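Putative pyruvate dehydrogenase (PDB 3IC3) is of unknown function, belongs to a family of uncharacterised proteins and forms a two-chain assembly. Local coordinates at residues A[56-64]-A[75-83]. Numbering follows the deposited sequence. Where two conformers were deposited one is given.
Sequences IARHAARSY and ALERIVEMF
Ala-61 packs on Ala-75, Leu-76 and Ile-79, and Tyr-64 on Ala-75 and Ile-79, in an apolar helix-helix contact within a helical hairpin. It joins helix 46-66 to helix 72-87. The short axes approach to 8.5 Å and run at 124° to each other, closer to antiparallel than parallel. Small residues let the backbones come near: CA of Ala-61 lies 4.7 Å from CA of Leu-76. CB of Ala-75 rests 3.4 Å from O of Ala-61. Ile-79 is a knob in the hole formed by Ala-57, Ala-60, Ala-61 and Tyr-64. CD1 of Ile-79 reaches CB of Ala-60 at 3.6 Å. Leu-76 brings CD1 to 4.0 Å from CB of Ala-57, and its CD2 lies by the Arg-58 guanidinium.

Tyr-64 is the reciprocal knob, among Ala-75, Arg-78, Ile-79 and Met-82. Its CG stands anti to the backbone N (chi1 -167°), which carries the ring across to helix 72-87. CD2 of Tyr-64 meets CB of Ala-75 at 3.7 Å. CB of Arg-78 approaches the ring edge, and the selenomethionine methyl of Met-82 comes near CE2 of Tyr-64. Tyr-64 also meets Tyr-70 edge-to-face and Phe-43 of the second subunit. Arg-78 NH1 is hydrogen-bonded to Tyr-70 OH. With alanine at Tyr-64, the hole among those four residues is likely to lose its filling, and Tyr-70 its ring partner. The interlocking knobs and apolar contacts imply that cohesion across these two segments rests mainly on shape fit and apolar burial.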
loop_
_atom_site.group_PDB
_atom_site.type_symbol
_atom_site.label_atom_id
_atom_site.label_comp_id
_atom_site.label_asym_id
_atom_site.label_seq_id
_atom_site.Cartn_x
_atom_site.Cartn_y
_atom_site.Cartn_z
ATOM N N ILE A 56 -5.727 -1.020 -4.805
ATOM C CA ILE A 56 -5.053 0.264 -4.855
ATOM C C ILE A 56 -4.946 0.765 -6.316
ATOM O O ILE A 56 -5.252 1.914 -6.592
ATOM C CB ILE A 56 -3.648 0.200 -4.221
ATOM C CG1 ILE A 56 -3.733 -0.032 -2.712
ATOM C CG2 ILE A 56 -2.863 1.491 -4.465
ATOM C CD1 ILE A 56 -2.375 -0.390 -2.100
ATOM N N ALA A 57 -4.539 -0.102 -7.235
ATOM C CA ALA A 57 -4.384 0.306 -8.630
ATOM C C ALA A 57 -5.702 0.765 -9.221
ATOM O O ALA A 57 -5.761 1.791 -9.924
ATOM C CB ALA A 57 -3.801 -0.825 -9.465
ATOM N N ARG A 58 -6.764 0.012 -8.957
ATOM C CA ARG A 58 -8.060 0.336 -9.533
ATOM C C ARG A 58 -8.600 1.611 -8.904
ATOM O O ARG A 58 -9.098 2.491 -9.604
ATOM C CB ARG A 58 -9.040 -0.829 -9.408
ATOM C CG ARG A 58 -8.725 -2.026 -10.308
ATOM C CD ARG A 58 -9.981 -2.802 -10.636
ATOM N NE ARG A 58 -9.725 -4.084 -11.292
ATOM C CZ ARG A 58 -9.542 -4.243 -12.598
ATOM N NH1 ARG A 58 -9.567 -3.203 -13.413
ATOM N NH2 ARG A 58 -9.320 -5.452 -13.089
ATOM N N HIS A 59 -8.464 1.732 -7.588
ATOM C CA HIS A 59 -8.866 2.945 -6.911
ATOM C C HIS A 59 -8.122 4.152 -7.484
ATOM O O HIS A 59 -8.749 5.171 -7.795
ATOM C CB HIS A 59 -8.637 2.865 -5.413
ATOM C CG HIS A 59 -8.848 4.172 -4.735
ATOM N ND1 HIS A 59 -10.101 4.622 -4.375
ATOM C CD2 HIS A 59 -7.985 5.163 -4.429
ATOM C CE1 HIS A 59 -9.986 5.818 -3.827
ATOM N NE2 HIS A 59 -8.714 6.170 -3.856
ATOM N N ALA A 60 -6.804 4.034 -7.657
ATOM C CA ALA A 60 -6.006 5.112 -8.220
ATOM C C ALA A 60 -6.453 5.490 -9.628
ATOM O O ALA A 60 -6.500 6.668 -9.977
ATOM C CB ALA A 60 -4.512 4.736 -8.258
ATOM N N ALA A 61 -6.739 4.487 -10.440
ATOM C CA ALA A 61 -7.164 4.717 -11.832
ATOM C C ALA A 61 -8.484 5.486 -11.871
ATOM O O ALA A 61 -8.653 6.425 -12.670
ATOM C CB ALA A 61 -7.297 3.403 -12.546
ATOM N N ARG A 62 -9.414 5.094 -11.005
ATOM C CA ARG A 62 -10.713 5.770 -10.912
ATOM C C ARG A 62 -10.533 7.244 -10.564
ATOM O O ARG A 62 -11.128 8.131 -11.200
ATOM C CB ARG A 62 -11.607 5.108 -9.849
ATOM C CG ARG A 62 -12.286 3.843 -10.315
ATOM C CD ARG A 62 -13.035 3.146 -9.165
ATOM N NE ARG A 62 -13.977 4.007 -8.440
ATOM C CZ ARG A 62 -15.275 4.151 -8.712
ATOM N NH1 ARG A 62 -16.009 4.952 -7.947
ATOM N NH2 ARG A 62 -15.856 3.518 -9.733
ATOM N N SER A 63 -9.719 7.500 -9.548
ATOM C CA SER A 63 -9.433 8.862 -9.123
ATOM C C SER A 63 -8.675 9.659 -10.163
ATOM O O SER A 63 -8.927 10.846 -10.336
ATOM C CB SER A 63 -8.645 8.866 -7.828
ATOM O OG SER A 63 -9.350 8.143 -6.849
ATOM N N TYR A 64 -7.745 9.014 -10.854
ATOM C CA TYR A 64 -6.979 9.669 -11.907
ATOM C C TYR A 64 -7.900 10.070 -13.065
ATOM O O TYR A 64 -7.767 11.163 -13.633
ATOM C CB TYR A 64 -5.897 8.711 -12.412
ATOM C CG TYR A 64 -4.812 9.280 -13.289
ATOM C CD1 TYR A 64 -4.627 10.657 -13.460
ATOM C CD2 TYR A 64 -3.917 8.423 -13.910
ATOM C CE1 TYR A 64 -3.599 11.149 -14.263
ATOM C CE2 TYR A 64 -2.895 8.901 -14.701
ATOM C CZ TYR A 64 -2.734 10.255 -14.870
ATOM O OH TYR A 64 -1.704 10.693 -15.656
ATOM N N ALA A 75 -6.342 5.526 -17.720
ATOM C CA ALA A 75 -5.684 5.870 -16.449
ATOM C C ALA A 75 -4.988 4.649 -15.834
ATOM O O ALA A 75 -3.857 4.750 -15.345
ATOM C CB ALA A 75 -6.689 6.448 -15.462
ATOM N N LEU A 76 -5.658 3.503 -15.859
ATOM C CA LEU A 76 -5.056 2.306 -15.305
ATOM C C LEU A 76 -3.819 1.914 -16.113
ATOM O O LEU A 76 -2.802 1.586 -15.533
ATOM C CB LEU A 76 -6.026 1.147 -15.291
ATOM C CG LEU A 76 -5.528 -0.123 -14.612
ATOM C CD1 LEU A 76 -5.222 0.101 -13.119
ATOM C CD2 LEU A 76 -6.628 -1.173 -14.819
ATOM N N GLU A 77 -3.904 1.974 -17.442
ATOM C CA GLU A 77 -2.716 1.695 -18.268
ATOM C C GLU A 77 -1.521 2.584 -17.903
ATOM O O GLU A 77 -0.385 2.103 -17.785
ATOM C CB GLU A 77 -3.052 1.842 -19.768
ATOM C CG GLU A 77 -1.831 1.904 -20.694
ATOM C CD GLU A 77 -1.022 0.606 -20.771
ATOM O OE1 GLU A 77 -1.541 -0.447 -20.332
ATOM O OE2 GLU A 77 0.132 0.631 -21.320
ATOM N N ARG A 78 -1.779 3.874 -17.734
ATOM C CA ARG A 78 -0.760 4.840 -17.375
ATOM C C ARG A 78 -0.123 4.523 -16.021
ATOM O O ARG A 78 1.105 4.557 -15.868
ATOM C CB ARG A 78 -1.348 6.257 -17.336
ATOM C CG ARG A 78 -1.734 6.857 -18.663
ATOM C CD ARG A 78 -0.546 7.117 -19.575
ATOM N NE ARG A 78 0.709 7.367 -18.869
ATOM C CZ ARG A 78 1.206 8.565 -18.549
ATOM N NH1 ARG A 78 0.561 9.720 -18.824
ATOM N NH2 ARG A 78 2.366 8.600 -17.924
ATOM N N ILE A 79 -0.960 4.217 -15.044
ATOM C CA ILE A 79 -0.469 3.825 -13.717
ATOM C C ILE A 79 0.409 2.562 -13.784
ATOM O O ILE A 79 1.505 2.548 -13.193
ATOM C CB ILE A 79 -1.611 3.674 -12.699
ATOM C CG1 ILE A 79 -2.144 5.070 -12.338
ATOM C CG2 ILE A 79 -1.121 2.920 -11.429
ATOM C CD1 ILE A 79 -3.488 5.073 -11.695
ATOM N N VAL A 80 -0.028 1.557 -14.533
ATOM C CA VAL A 80 0.759 0.341 -14.719
ATOM C C VAL A 80 2.100 0.643 -15.407
ATOM O O VAL A 80 3.120 0.086 -15.026
ATOM C CB VAL A 80 -0.012 -0.764 -15.451
ATOM C CG1 VAL A 80 0.915 -1.959 -15.729
ATOM C CG2 VAL A 80 -1.242 -1.213 -14.607
ATOM N N GLU A 81 2.101 1.529 -16.420
ATOM C CA GLU A 81 3.357 1.970 -17.048
ATOM C C GLU A 81 4.315 2.616 -16.051
ATOM O O GLU A 81 5.520 2.327 -16.036
ATOM C CB GLU A 81 3.082 2.959 -18.196
ATOM C CG GLU A 81 2.401 2.311 -19.392
ATOM C CD GLU A 81 1.866 3.321 -20.423
ATOM O OE1 GLU A 81 2.096 4.544 -20.309
ATOM O OE2 GLU A 81 1.214 2.853 -21.366
HETATM N N MSE A 82 3.787 3.481 -15.194
HETATM C CA MSE A 82 4.615 4.124 -14.185
HETATM C C MSE A 82 5.144 3.136 -13.148
HETATM O O MSE A 82 6.313 3.204 -12.760
HETATM C CB MSE A 82 3.858 5.261 -13.514
HETATM C CG MSE A 82 3.707 6.466 -14.417
HETATM SE SE MSE A 82 2.620 7.846 -13.594
HETATM C CE MSE A 82 0.974 7.499 -14.541
ATOM N N PHE A 83 4.282 2.218 -12.731
ATOM C CA PHE A 83 4.648 1.079 -11.857
ATOM C C PHE A 83 5.800 0.284 -12.462
ATOM O O PHE A 83 6.795 -0.000 -11.788
ATOM C CB PHE A 83 3.407 0.185 -11.667
ATOM C CG PHE A 83 3.674 -1.185 -11.102
ATOM C CD1 PHE A 83 3.869 -1.378 -9.749
ATOM C CD2 PHE A 83 3.706 -2.300 -11.931
ATOM C CE1 PHE A 83 4.086 -2.641 -9.233
ATOM C CE2 PHE A 83 3.946 -3.582 -11.400
ATOM C CZ PHE A 83 4.138 -3.744 -10.071
#